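Local coordinates for ATP-dependent DNA helicase RecQ (Porphyromonas gingivalis, PDB 3IUO), which probably couples ATP hydrolysis to the 3'-5' unwinding of duplex DNA, and is represented here by its all-helical C-terminal domain, at residues 36-41 against 47-52; 63-68 against 112-117; 68-71 against 77-80; 79-84 against 98-103; 91-96 against 107-112. All coordinates share one frame; numbering follows the deposited sequence.

Interaction 1. Residues 36-41 against 47-52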
# COMPACT_ATOMS: atom_id res chain seq x y z
N ASP B 36 -13.60 -17.32 9.96
CA ASP B 36 -14.11 -18.37 9.08
C ASP B 36 -15.62 -18.59 9.32
O ASP B 36 -16.37 -18.83 8.37
CB ASP B 36 -13.26 -19.66 9.16
CG ASP B 36 -13.06 -20.17 10.58
OD1 ASP B 36 -13.15 -19.40 11.56
OD2 ASP B 36 -12.80 -21.38 10.71
N ASP B 37 -16.08 -18.45 10.57
CA ASP B 37 -17.52 -18.51 10.86
C ASP B 37 -18.27 -17.30 10.30
O ASP B 37 -19.39 -17.44 9.79
CB ASP B 37 -17.79 -18.65 12.36
CG ASP B 37 -17.36 -20.00 12.91
OD1 ASP B 37 -17.10 -20.94 12.12
OD2 ASP B 37 -17.28 -20.12 14.15
N ILE B 38 -17.65 -16.13 10.36
CA ILE B 38 -18.25 -14.96 9.73
C ILE B 38 -18.42 -15.19 8.21
O ILE B 38 -19.48 -14.92 7.66
CB ILE B 38 -17.39 -13.67 10.00
CG1 ILE B 38 -17.35 -13.34 11.50
CG2 ILE B 38 -17.95 -12.49 9.22
CD1 ILE B 38 -16.47 -12.12 11.86
N ALA B 39 -17.38 -15.71 7.56
CA ALA B 39 -17.43 -16.03 6.13
C ALA B 39 -18.65 -16.89 5.82
O ALA B 39 -19.48 -16.52 4.98
CB ALA B 39 -16.16 -16.77 5.69
N VAL B 40 -18.77 -18.01 6.52
CA VAL B 40 -19.86 -18.96 6.24
C VAL B 40 -21.23 -18.33 6.45
O VAL B 40 -22.13 -18.52 5.62
CB VAL B 40 -19.68 -20.34 6.96
CG1 VAL B 40 -18.30 -20.94 6.65
CG2 VAL B 40 -19.91 -20.26 8.48
N SER B 41 -21.36 -17.51 7.50
CA SER B 41 -22.62 -16.81 7.80
C SER B 41 -23.08 -15.83 6.71
O SER B 41 -24.26 -15.52 6.62
CB SER B 41 -22.53 -16.07 9.14
OG SER B 41 -21.83 -14.85 9.01
N PRO B 47 -11.21 -16.05 1.30
CA PRO B 47 -10.59 -14.89 0.66
C PRO B 47 -11.56 -13.75 0.36
O PRO B 47 -11.16 -12.58 0.45
CB PRO B 47 -10.02 -15.47 -0.64
CG PRO B 47 -9.82 -16.89 -0.34
CD PRO B 47 -10.96 -17.28 0.53
N GLU B 48 -12.81 -14.08 0.03
CA GLU B 48 -13.83 -13.06 -0.16
C GLU B 48 -14.11 -12.33 1.15
O GLU B 48 -14.30 -11.11 1.14
CB GLU B 48 -15.14 -13.67 -0.67
CG GLU B 48 -15.10 -14.16 -2.13
CD GLU B 48 -16.32 -15.01 -2.51
OE1 GLU B 48 -16.97 -15.61 -1.63
OE2 GLU B 48 -16.60 -15.11 -3.72
N LEU B 49 -14.13 -13.05 2.26
CA LEU B 49 -14.29 -12.36 3.56
C LEU B 49 -13.12 -11.40 3.81
O LEU B 49 -13.32 -10.26 4.22
CB LEU B 49 -14.45 -13.37 4.70
CG LEU B 49 -14.56 -12.68 6.07
CD1 LEU B 49 -15.74 -11.71 6.15
CD2 LEU B 49 -14.62 -13.72 7.12
N LEU B 50 -11.90 -11.87 3.55
CA LEU B 50 -10.72 -11.03 3.70
C LEU B 50 -10.86 -9.75 2.90
O LEU B 50 -10.49 -8.67 3.40
CB LEU B 50 -9.43 -11.77 3.33
CG LEU B 50 -8.99 -12.91 4.27
CD1 LEU B 50 -7.81 -13.66 3.66
CD2 LEU B 50 -8.64 -12.41 5.66
N SER B 51 -11.38 -9.86 1.68
CA SER B 51 -11.56 -8.67 0.84
C SER B 51 -12.53 -7.68 1.48
O SER B 51 -12.30 -6.48 1.44
CB SER B 51 -11.99 -9.04 -0.55
OG SER B 51 -10.97 -9.77 -1.20
N GLU B 52 -13.61 -8.19 2.06
CA GLU B 52 -14.56 -7.30 2.75
C GLU B 52 -13.96 -6.64 4.00
O GLU B 52 -14.16 -5.45 4.23
CB GLU B 52 -15.82 -8.05 3.16
CG GLU B 52 -16.56 -8.69 2.00
CD GLU B 52 -17.24 -7.70 1.07
OE1 GLU B 52 -17.43 -6.53 1.45
OE2 GLU B 52 -17.62 -8.12 -0.05

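Interaction 2. Residues 63-68 against 112-117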
# COMPACT_ATOMS: atom_id res chain seq x y z
N ILE B 63 -10.84 -2.18 13.57
CA ILE B 63 -11.26 -3.51 14.01
C ILE B 63 -10.11 -4.23 14.69
O ILE B 63 -8.91 -4.01 14.33
CB ILE B 63 -11.77 -4.36 12.86
CG1 ILE B 63 -10.69 -4.48 11.78
CG2 ILE B 63 -13.06 -3.75 12.27
CD1 ILE B 63 -11.00 -5.59 10.78
N ASN B 64 -10.46 -5.13 15.60
CA ASN B 64 -9.46 -5.94 16.21
C ASN B 64 -9.71 -7.41 15.98
O ASN B 64 -10.70 -7.95 16.45
CB ASN B 64 -9.32 -5.64 17.71
CG ASN B 64 -8.01 -6.19 18.23
OD1 ASN B 64 -7.83 -7.40 18.31
ND2 ASN B 64 -7.06 -5.30 18.50
N ILE B 65 -8.79 -8.05 15.25
CA ILE B 65 -8.92 -9.49 14.97
C ILE B 65 -7.85 -10.36 15.68
O ILE B 65 -7.57 -11.48 15.25
CB ILE B 65 -8.93 -9.78 13.43
CG1 ILE B 65 -7.66 -9.28 12.75
CG2 ILE B 65 -10.16 -9.11 12.79
CD1 ILE B 65 -7.38 -9.94 11.40
N ASP B 66 -7.24 -9.81 16.74
CA ASP B 66 -6.22 -10.56 17.50
C ASP B 66 -6.75 -11.88 18.02
O ASP B 66 -6.03 -12.88 18.00
CB ASP B 66 -5.70 -9.77 18.70
CG ASP B 66 -4.90 -8.55 18.31
OD1 ASP B 66 -4.56 -8.39 17.12
OD2 ASP B 66 -4.60 -7.73 19.22
N TYR B 67 -8.01 -11.89 18.47
CA TYR B 67 -8.62 -13.10 19.03
C TYR B 67 -8.57 -14.26 18.02
O TYR B 67 -8.36 -15.40 18.39
CB TYR B 67 -10.06 -12.82 19.43
CG TYR B 67 -11.01 -12.57 18.28
CD1 TYR B 67 -11.76 -13.60 17.72
CD2 TYR B 67 -11.15 -11.28 17.74
CE1 TYR B 67 -12.63 -13.37 16.67
CE2 TYR B 67 -12.02 -11.04 16.67
CZ TYR B 67 -12.74 -12.09 16.14
OH TYR B 67 -13.61 -11.84 15.10
N PHE B 68 -8.75 -13.94 16.75
CA PHE B 68 -8.74 -14.95 15.70
C PHE B 68 -7.32 -15.32 15.27
O PHE B 68 -6.97 -16.50 15.19
CB PHE B 68 -9.62 -14.51 14.52
CG PHE B 68 -9.59 -15.45 13.35
CD1 PHE B 68 -10.35 -16.61 13.35
CD2 PHE B 68 -8.81 -15.16 12.23
CE1 PHE B 68 -10.34 -17.48 12.26
CE2 PHE B 68 -8.79 -16.01 11.15
CZ PHE B 68 -9.56 -17.18 11.16
N VAL B 112 -2.39 -10.48 8.82
CA VAL B 112 -1.53 -9.66 9.65
C VAL B 112 -1.56 -8.23 9.13
O VAL B 112 -1.47 -7.31 9.93
CB VAL B 112 -0.10 -10.21 9.75
CG1 VAL B 112 0.79 -9.32 10.63
CG2 VAL B 112 -0.15 -11.60 10.33
N ARG B 113 -1.66 -8.08 7.81
CA ARG B 113 -1.72 -6.75 7.19
C ARG B 113 -2.99 -6.01 7.68
O ARG B 113 -2.93 -4.82 7.96
CB ARG B 113 -1.71 -6.91 5.67
CG ARG B 113 -1.79 -5.59 4.89
CD ARG B 113 -1.63 -5.81 3.41
NE ARG B 113 -1.80 -4.55 2.67
CZ ARG B 113 -2.97 -4.12 2.22
NH1 ARG B 113 -4.07 -4.83 2.45
NH2 ARG B 113 -3.04 -2.96 1.58
N ILE B 114 -4.12 -6.71 7.78
CA ILE B 114 -5.35 -6.11 8.37
C ILE B 114 -5.09 -5.60 9.77
O ILE B 114 -5.42 -4.46 10.10
CB ILE B 114 -6.54 -7.11 8.34
CG1 ILE B 114 -7.01 -7.27 6.88
CG2 ILE B 114 -7.67 -6.70 9.28
CD1 ILE B 114 -7.74 -8.59 6.65
N LYS B 115 -4.47 -6.45 10.60
CA LYS B 115 -4.15 -6.09 11.98
C LYS B 115 -3.27 -4.82 12.00
O LYS B 115 -3.53 -3.85 12.73
CB LYS B 115 -3.42 -7.26 12.62
CG LYS B 115 -2.83 -6.93 13.98
CD LYS B 115 -2.14 -8.16 14.53
CE LYS B 115 -1.18 -7.81 15.67
NZ LYS B 115 -1.92 -7.32 16.89
N PHE B 116 -2.22 -4.84 11.19
CA PHE B 116 -1.29 -3.74 11.17
C PHE B 116 -1.93 -2.43 10.70
O PHE B 116 -1.72 -1.38 11.33
CB PHE B 116 -0.09 -4.10 10.27
CG PHE B 116 0.88 -2.98 10.07
CD1 PHE B 116 1.86 -2.71 11.02
CD2 PHE B 116 0.80 -2.22 8.93
CE1 PHE B 116 2.77 -1.67 10.82
CE2 PHE B 116 1.70 -1.17 8.73
CZ PHE B 116 2.68 -0.91 9.68
N LEU B 117 -2.62 -2.48 9.56
CA LEU B 117 -3.24 -1.23 9.03
C LEU B 117 -4.25 -0.64 9.99
O LEU B 117 -4.28 0.60 10.18
CB LEU B 117 -3.92 -1.48 7.70
CG LEU B 117 -2.98 -1.83 6.55
CD1 LEU B 117 -3.82 -2.17 5.31
CD2 LEU B 117 -1.94 -0.71 6.24

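Interaction 3. Residues 68-71 against 77-80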
# COMPACT_ATOMS: atom_id res chain seq x y z
N PHE B 68 -8.75 -13.94 16.75
CA PHE B 68 -8.74 -14.95 15.70
C PHE B 68 -7.32 -15.32 15.27
O PHE B 68 -6.97 -16.50 15.19
CB PHE B 68 -9.62 -14.51 14.52
CG PHE B 68 -9.59 -15.45 13.35
CD1 PHE B 68 -10.35 -16.61 13.35
CD2 PHE B 68 -8.81 -15.16 12.23
CE1 PHE B 68 -10.34 -17.48 12.26
CE2 PHE B 68 -8.79 -16.01 11.15
CZ PHE B 68 -9.56 -17.18 11.16
N ILE B 69 -6.50 -14.31 15.01
CA ILE B 69 -5.10 -14.54 14.62
C ILE B 69 -4.37 -15.37 15.67
O ILE B 69 -3.71 -16.36 15.34
CB ILE B 69 -4.35 -13.22 14.38
CG1 ILE B 69 -4.91 -12.54 13.12
CG2 ILE B 69 -2.82 -13.46 14.32
CD1 ILE B 69 -4.25 -11.25 12.83
N ASN B 70 -4.52 -14.99 16.94
CA ASN B 70 -3.88 -15.72 18.05
C ASN B 70 -4.35 -17.18 18.19
O ASN B 70 -3.60 -18.04 18.67
CB ASN B 70 -4.07 -14.97 19.37
CG ASN B 70 -3.39 -13.60 19.37
OD1 ASN B 70 -2.40 -13.37 18.68
ND2 ASN B 70 -3.95 -12.67 20.14
N GLU B 71 -5.59 -17.45 17.77
CA GLU B 71 -6.16 -18.80 17.83
C GLU B 71 -5.63 -19.65 16.67
O GLU B 71 -5.28 -20.81 16.86
CB GLU B 71 -7.69 -18.74 17.78
N HIS B 77 5.17 -16.86 12.99
CA HIS B 77 4.66 -16.34 11.72
C HIS B 77 4.05 -14.96 11.93
O HIS B 77 4.38 -14.02 11.21
CB HIS B 77 3.64 -17.32 11.13
CG HIS B 77 4.25 -18.58 10.58
ND1 HIS B 77 3.68 -19.29 9.55
CD2 HIS B 77 5.39 -19.24 10.90
CE1 HIS B 77 4.42 -20.34 9.27
NE2 HIS B 77 5.47 -20.34 10.08
N LEU B 78 3.18 -14.83 12.93
CA LEU B 78 2.59 -13.51 13.26
C LEU B 78 3.67 -12.44 13.54
O LEU B 78 3.61 -11.36 12.96
CB LEU B 78 1.61 -13.62 14.45
CG LEU B 78 1.11 -12.37 15.19
CD1 LEU B 78 0.34 -11.47 14.25
CD2 LEU B 78 0.23 -12.76 16.40
N GLU B 79 4.64 -12.76 14.40
CA GLU B 79 5.71 -11.82 14.75
C GLU B 79 6.54 -11.41 13.53
O GLU B 79 6.80 -10.23 13.33
CB GLU B 79 6.59 -12.38 15.88
CG GLU B 79 7.57 -11.36 16.48
CD GLU B 79 8.40 -11.93 17.64
OE1 GLU B 79 9.27 -12.80 17.41
OE2 GLU B 79 8.18 -11.51 18.80
N ASP B 80 6.94 -12.38 12.72
CA ASP B 80 7.78 -12.08 11.56
C ASP B 80 7.06 -11.23 10.51
O ASP B 80 7.63 -10.28 9.99
CB ASP B 80 8.35 -13.36 10.96
CG ASP B 80 9.33 -14.05 11.90
OD1 ASP B 80 9.95 -13.36 12.74
OD2 ASP B 80 9.50 -15.28 11.80

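Interaction 4. Residues 79-84 against 98-103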
# COMPACT_ATOMS: atom_id res chain seq x y z
N GLU B 79 4.64 -12.76 14.40
CA GLU B 79 5.71 -11.82 14.75
C GLU B 79 6.54 -11.41 13.53
O GLU B 79 6.80 -10.23 13.33
CB GLU B 79 6.59 -12.38 15.88
CG GLU B 79 7.57 -11.36 16.48
CD GLU B 79 8.40 -11.93 17.64
OE1 GLU B 79 9.27 -12.80 17.41
OE2 GLU B 79 8.18 -11.51 18.80
N ASP B 80 6.94 -12.38 12.72
CA ASP B 80 7.78 -12.08 11.56
C ASP B 80 7.06 -11.23 10.51
O ASP B 80 7.63 -10.28 9.99
CB ASP B 80 8.35 -13.36 10.96
CG ASP B 80 9.33 -14.05 11.90
OD1 ASP B 80 9.95 -13.36 12.74
OD2 ASP B 80 9.50 -15.28 11.80
N ILE B 81 5.81 -11.56 10.22
CA ILE B 81 5.04 -10.77 9.26
C ILE B 81 4.76 -9.37 9.82
O ILE B 81 4.85 -8.39 9.10
CB ILE B 81 3.72 -11.48 8.85
CG1 ILE B 81 4.01 -12.84 8.18
CG2 ILE B 81 2.92 -10.63 7.88
CD1 ILE B 81 2.81 -13.76 8.21
N PHE B 82 4.44 -9.29 11.12
CA PHE B 82 4.12 -7.99 11.75
C PHE B 82 5.36 -7.12 11.67
O PHE B 82 5.29 -5.92 11.34
CB PHE B 82 3.63 -8.24 13.19
CG PHE B 82 2.76 -7.14 13.81
CD1 PHE B 82 1.93 -6.34 13.08
CD2 PHE B 82 2.73 -7.01 15.20
CE1 PHE B 82 1.13 -5.33 13.71
CE2 PHE B 82 1.92 -6.04 15.83
CZ PHE B 82 1.13 -5.19 15.06
N GLU B 83 6.52 -7.71 11.98
CA GLU B 83 7.78 -6.99 11.88
C GLU B 83 8.07 -6.51 10.47
O GLU B 83 8.52 -5.36 10.28
CB GLU B 83 8.95 -7.82 12.38
CG GLU B 83 10.09 -6.94 12.81
CD GLU B 83 9.83 -6.20 14.16
OE1 GLU B 83 8.80 -6.45 14.85
OE2 GLU B 83 10.69 -5.38 14.54
N TYR B 84 7.78 -7.36 9.49
CA TYR B 84 7.88 -6.93 8.10
C TYR B 84 7.07 -5.65 7.85
O TYR B 84 7.59 -4.67 7.29
CB TYR B 84 7.43 -8.05 7.13
CG TYR B 84 7.22 -7.49 5.76
CD1 TYR B 84 8.29 -7.32 4.88
CD2 TYR B 84 5.95 -7.02 5.38
CE1 TYR B 84 8.11 -6.70 3.63
CE2 TYR B 84 5.75 -6.41 4.15
CZ TYR B 84 6.82 -6.26 3.27
OH TYR B 84 6.62 -5.68 2.05
N GLN B 98 6.31 -10.54 -2.43
CA GLN B 98 7.64 -10.61 -3.03
C GLN B 98 8.66 -10.86 -1.93
O GLN B 98 9.59 -11.65 -2.08
CB GLN B 98 7.93 -9.29 -3.74
CG GLN B 98 9.21 -9.23 -4.56
CD GLN B 98 9.41 -7.85 -5.13
OE1 GLN B 98 9.07 -7.59 -6.28
NE2 GLN B 98 9.93 -6.93 -4.31
N GLU B 99 8.45 -10.19 -0.80
CA GLU B 99 9.40 -10.27 0.30
C GLU B 99 9.18 -11.50 1.20
O GLU B 99 10.15 -12.06 1.72
CB GLU B 99 9.41 -8.97 1.12
CG GLU B 99 9.76 -7.67 0.32
CD GLU B 99 11.09 -7.75 -0.45
OE1 GLU B 99 12.05 -8.33 0.08
OE2 GLU B 99 11.18 -7.19 -1.57
N LEU B 100 7.92 -11.93 1.34
CA LEU B 100 7.53 -12.97 2.31
C LEU B 100 6.91 -14.27 1.75
O LEU B 100 6.68 -15.21 2.51
CB LEU B 100 6.54 -12.41 3.34
CG LEU B 100 6.89 -11.17 4.15
CD1 LEU B 100 5.63 -10.59 4.78
CD2 LEU B 100 7.93 -11.47 5.23
N GLY B 101 6.60 -14.30 0.45
CA GLY B 101 5.77 -15.35 -0.14
C GLY B 101 6.34 -16.76 -0.21
O GLY B 101 5.62 -17.72 -0.50
N LYS B 102 7.62 -16.88 0.08
CA LYS B 102 8.27 -18.19 0.10
C LYS B 102 8.16 -18.85 1.48
O LYS B 102 8.44 -20.05 1.62
CB LYS B 102 9.73 -18.07 -0.35
CG LYS B 102 9.93 -17.49 -1.76
CD LYS B 102 9.70 -18.52 -2.86
CE LYS B 102 10.11 -17.97 -4.22
NZ LYS B 102 10.26 -19.03 -5.26
N ASP B 103 7.74 -18.08 2.49
CA ASP B 103 7.65 -18.57 3.87
C ASP B 103 6.21 -18.54 4.42
O ASP B 103 5.83 -19.39 5.23
CB ASP B 103 8.56 -17.74 4.79
CG ASP B 103 10.03 -17.88 4.43
OD1 ASP B 103 10.56 -19.01 4.47
OD2 ASP B 103 10.66 -16.85 4.10

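Interaction 5. Residues 91-96 against 107-112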
# COMPACT_ATOMS: atom_id res chain seq x y z
N ASP B 91 2.69 -0.65 2.30
CA ASP B 91 1.92 -1.75 2.86
C ASP B 91 1.42 -2.74 1.83
O ASP B 91 0.75 -3.71 2.18
CB ASP B 91 0.72 -1.25 3.70
CG ASP B 91 -0.29 -0.44 2.86
OD1 ASP B 91 -0.90 -1.00 1.92
OD2 ASP B 91 -0.44 0.76 3.14
N SER B 92 1.79 -2.53 0.57
CA SER B 92 1.24 -3.28 -0.56
C SER B 92 1.31 -4.80 -0.37
O SER B 92 2.35 -5.32 0.05
CB SER B 92 1.99 -2.82 -1.81
OG SER B 92 2.38 -3.87 -2.67
N LEU B 93 0.22 -5.51 -0.69
CA LEU B 93 0.25 -6.97 -0.62
C LEU B 93 1.25 -7.54 -1.62
O LEU B 93 1.95 -8.50 -1.31
CB LEU B 93 -1.13 -7.59 -0.87
CG LEU B 93 -1.24 -9.13 -0.76
CD1 LEU B 93 -0.84 -9.66 0.62
CD2 LEU B 93 -2.63 -9.66 -1.13
N GLU B 94 1.31 -6.94 -2.81
CA GLU B 94 2.26 -7.37 -3.86
C GLU B 94 3.70 -7.33 -3.36
O GLU B 94 4.46 -8.30 -3.55
CB GLU B 94 2.11 -6.55 -5.15
CG GLU B 94 2.99 -7.06 -6.31
CD GLU B 94 2.77 -6.32 -7.64
OE1 GLU B 94 1.63 -5.89 -7.91
OE2 GLU B 94 3.74 -6.21 -8.43
N GLU B 95 4.07 -6.24 -2.71
CA GLU B 95 5.43 -6.14 -2.18
C GLU B 95 5.66 -7.10 -1.03
O GLU B 95 6.73 -7.73 -0.95
CB GLU B 95 5.75 -4.70 -1.76
CG GLU B 95 5.75 -3.73 -2.94
CD GLU B 95 6.79 -4.03 -4.00
OE1 GLU B 95 7.97 -4.30 -3.64
OE2 GLU B 95 6.43 -3.95 -5.21
N ALA B 96 4.64 -7.26 -0.16
CA ALA B 96 4.75 -8.21 0.95
C ALA B 96 4.98 -9.64 0.44
O ALA B 96 5.84 -10.35 0.96
CB ALA B 96 3.50 -8.15 1.86
N GLU B 107 -2.95 -15.78 2.65
CA GLU B 107 -3.91 -15.58 3.74
C GLU B 107 -3.27 -15.13 5.06
O GLU B 107 -3.82 -14.25 5.76
CB GLU B 107 -4.80 -16.80 3.94
CG GLU B 107 -5.78 -16.93 2.80
CD GLU B 107 -6.65 -18.15 2.90
OE1 GLU B 107 -6.69 -18.77 3.98
OE2 GLU B 107 -7.33 -18.46 1.89
N GLU B 108 -2.14 -15.72 5.41
CA GLU B 108 -1.45 -15.29 6.64
C GLU B 108 -1.05 -13.83 6.55
O GLU B 108 -1.27 -13.07 7.49
CB GLU B 108 -0.21 -16.12 6.88
CG GLU B 108 -0.47 -17.49 7.43
CD GLU B 108 0.81 -18.30 7.54
OE1 GLU B 108 1.47 -18.55 6.49
OE2 GLU B 108 1.18 -18.67 8.67
N ILE B 109 -0.50 -13.46 5.39
CA ILE B 109 0.01 -12.12 5.16
C ILE B 109 -1.14 -11.13 5.14
O ILE B 109 -1.04 -10.05 5.77
CB ILE B 109 0.84 -12.03 3.86
CG1 ILE B 109 2.14 -12.83 4.01
CG2 ILE B 109 1.15 -10.57 3.54
CD1 ILE B 109 2.87 -13.05 2.70
N ARG B 110 -2.24 -11.48 4.46
CA ARG B 110 -3.42 -10.62 4.46
C ARG B 110 -3.99 -10.37 5.87
O ARG B 110 -4.35 -9.23 6.19
CB ARG B 110 -4.52 -11.14 3.54
CG ARG B 110 -4.11 -11.04 2.10
CD ARG B 110 -5.14 -11.71 1.20
NE ARG B 110 -6.33 -10.88 1.04
CZ ARG B 110 -7.42 -11.26 0.38
NH1 ARG B 110 -7.50 -12.48 -0.13
NH2 ARG B 110 -8.43 -10.42 0.22
N LEU B 111 -4.08 -11.42 6.70
CA LEU B 111 -4.57 -11.27 8.07
C LEU B 111 -3.71 -10.31 8.88
O LEU B 111 -4.23 -9.45 9.60
CB LEU B 111 -4.63 -12.64 8.76
CG LEU B 111 -5.85 -13.48 8.34
CD1 LEU B 111 -5.72 -14.94 8.87
CD2 LEU B 111 -7.20 -12.89 8.83
N VAL B 112 -2.39 -10.48 8.82
CA VAL B 112 -1.53 -9.66 9.65
C VAL B 112 -1.56 -8.23 9.13
O VAL B 112 -1.47 -7.31 9.93
CB VAL B 112 -0.10 -10.21 9.75
CG1 VAL B 112 0.79 -9.32 10.63
CG2 VAL B 112 -0.15 -11.60 10.33

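Interaction 1. Residues 36-41 against 47-52
Leu49 reaches from helix 46-58 onto Ala39 and Ile38 of helix 35-41, joining two consecutive helices of the helix-turn-helix region assigned to this family of RecQ proteins. The two backbones come close here, with the CA atoms of Ala39 and Leu49 5.5 Å apart, a spacing that the small Ala39 side chain permits.

Followed outward, the leucine touches helix 35-41 with its CB and both methyls. Its CB lies 3.9 Å from Ala39 CB. CG stands anti to the backbone N (chi1 178°), which carries the fork of the side chain across to the other helix. CD1 packs 3.9 Å from Ile38 CG2, the two side chains crossing at about a right angle. CD2 lies between the two residues, 3.7 Å from Ala39 CB and 4.0 Å from Ile38 CB.

All three residues are buried. Their side chains meet only through apolar carbons, while one methyl also presses on the backbone of Ala39. Beyond them Leu49 also rests on Leu44 in the turn, and Ile38 continues onto Ile25 and Ile29, so that Ile38 links this pair to helix 15-30. At the end of helix 35-41, Ser41 OG bonds back to Ile38 O at 2.7 Å and also pairs with Gln28 NE2 of helix 15-30. The closest approach between the segments is that of Leu49 CD2 to the backbone N of Ala39, 3.4 Å.

Interaction 2. Residues 63-68 against 112-117
Asp66 and Lys115 form a salt bridge at one side of this contact, while Ile63, Ile65 and Ile114 make its apolar part. Lys115 NZ donates to Asp66 OD1 at 2.9 Å, coming from above the carboxylate plane. The lysine chain runs out extended and bends only at its last torsion (chi4 68°), which turns the ammonium group onto the acid; on the way its CD passes 3.6 Å from the same OD1 atom. Ile114 presents CG2 to two methyls at once, Ile63 CD1 at 3.8 Å and Ile65 CD1 at 3.9 Å.

One shell out, an Asx turn shapes the start of helix 66-72: Asn64 OD1 accepts from Asp66 N at 2.9 Å and so helps to fix the residue that bears the carboxylate, just after the N-cap Ile65. Val53 of helix 46-58 backs both Ile63 and Ile114, and Ile63 O is hydrogen-bonded to Ser118 OG. The segment 63-68 thereby joins the helix-turn-helix region to the long helix 106-121.

Lys115 NZ also pairs with Glu119 OE2. The partly exposed lysine is thus shared between two carboxylates beside the buried isoleucines, a pairing that would probably favour its charged form.

Interaction 3. Residues 68-71 against 77-80
Ile69 and Leu78 mark the nearest approach of two helices that follow each other in the chain, 66-72 and 75-87, with their CA atoms 7.9 Å apart. Both side chains start out toward the opposite segment, and this spacing leaves room for their branches to meet between the backbones.

The methyl CG2 of Ile69 sits at the fork of Leu78, 3.7 Å from CD1 and 3.8 Å from CD2. That branch stands anti to the isoleucine's own backbone N, whereas CG1 lies beside the N (chi1 -69°) and leads the longer arm elsewhere, toward Lys115 on helix 106-121. The two side chains cross at about a right angle. Asn70 comes in at the exposed border, its amide oxygen OD1 3.5 Å from Leu78 CD2, a van der Waals contact of an oxygen with a methyl.

Leu78 also packs on Val112 of helix 106-121 and on Met73 in the connection between the two helices. The polar neighbour His77 faces another way, bonding through ND1 to Glu108 and meeting Tyr104 edge to face. Here two consecutive helices, joined by a short connection and packed together mainly through Ile69 and Leu78, are laid against helix 106-121 in an all-helical domain.

Interaction 4. Residues 79-84 against 98-103
Tyr84 and Leu100 carry this contact through a CH-pi interaction. The methyl CD1 of Leu100 lies over one face of the tyrosine ring, 4.0 Å from the ring centroid and 29° off the ring normal. It is displaced toward the CG-CD2 side of the ring, being 3.6 Å from Tyr84 CG. Leu100 CD2 meets the stem of the same residue, 3.9 Å from Tyr84 CB. With CG anti to its backbone N (chi1 166°), the tyrosine sends its ring along the neighbouring helix, where the leucine can lie against it.

The purely aliphatic part is smaller. Leu100 CD1 also reaches Ile81 CG2 at 4.1 Å, so one methyl touches both an aromatic face and a branched side chain one helical turn apart.

A third group involves the carbon stem of a charged residue. Glu99 CB approaches Tyr84 CE1 obliquely at 3.6 Å, and Glu99 CG follows close by. The chain then bends at chi2 (-55°) and its carboxylate leads away, where OE2 accepts from Gln98 NE2 at 3.0 Å, on the anti side but tilted out of the carboxylate plane. That bond probably helps to hold the carboxylate away from helix 75-87, its plane almost parallel to the ring.

The contact lies partly buried between helix 75-87 and the end of helix 93-100. Tyr84 extends onto Glu95 and Ala96 farther back on helix 93-100, while Ile81 packs on Val112 of helix 106-121.

Interaction 5. Residues 91-96 against 107-112
Apolar helix-to-helix packing joins the short helix 93-100 to helix 106-121, the last of the chain, in a buried part of this all-helical domain. Leu93 and Ala96, one turn apart, face Ile109 and Arg110, and their CA atoms pair off at 7.3 Å for Leu93 with Arg110 and 7.4 Å for Ala96 with Ile109.

Ile109 CG2 is the common point. It packs 3.6 Å from Leu93 CD1 and 3.8 Å from Ala96 CB, placed there by a first torsion that sets this methyl anti to the backbone N while CG1 lies beside it. Leu93 uses both branches: CD1 also borders Arg110 CG, and CD2 lies 3.8 Å from that same CG, with Arg110 CD slightly farther on. The arginine thus offers its methylene stem to the leucine before its chain bends at chi3 (77°). Its guanidinium proceeds to helix 46-58, where NE forms a salt bridge with Glu54 and NH2 bonds to Ser51.

Ser92 starts helix 93-100 as its N-cap, its OG accepting from Glu95 N at 2.9 Å in a nearly straight bond (167°). Just before it, Asp91 pairs with Arg113 and takes part in hydrogen bonds to Thr90 and Asp91 of the second subunit, so the beginning of this helix lies at the dimer interface.

Arg110 therefore divides its work: aliphatic carbons complete an apolar patch, and the charged end is paired with Glu54 of a third helix. That salt bridge and the bond to Ser51 probably offset the cost of burying the guanidinium.

Overall arrangement
Along the chain, interaction 1 closes within the helix-turn-helix region before the others open. Interaction 2 then spans a long loop that encloses interactions 4 and 5, whose segments alternate, while interaction 3 starts from the same region as interaction 2 and shares Phe68 with it. Helix 106-121 is common to interactions 2 and 5, which share Val112, and its residues also touch the segments of interactions 1, 3 and 4. Interactions 4 and 5 have centres about 8 Å apart; those of 1 and 4 lie about 23 Å apart, on opposite sides of the chain's centre. The last helix thus ties the helix-turn-helix region to helices 75-87 and 93-100, and interactions 2 and 5 both touch the second subunit.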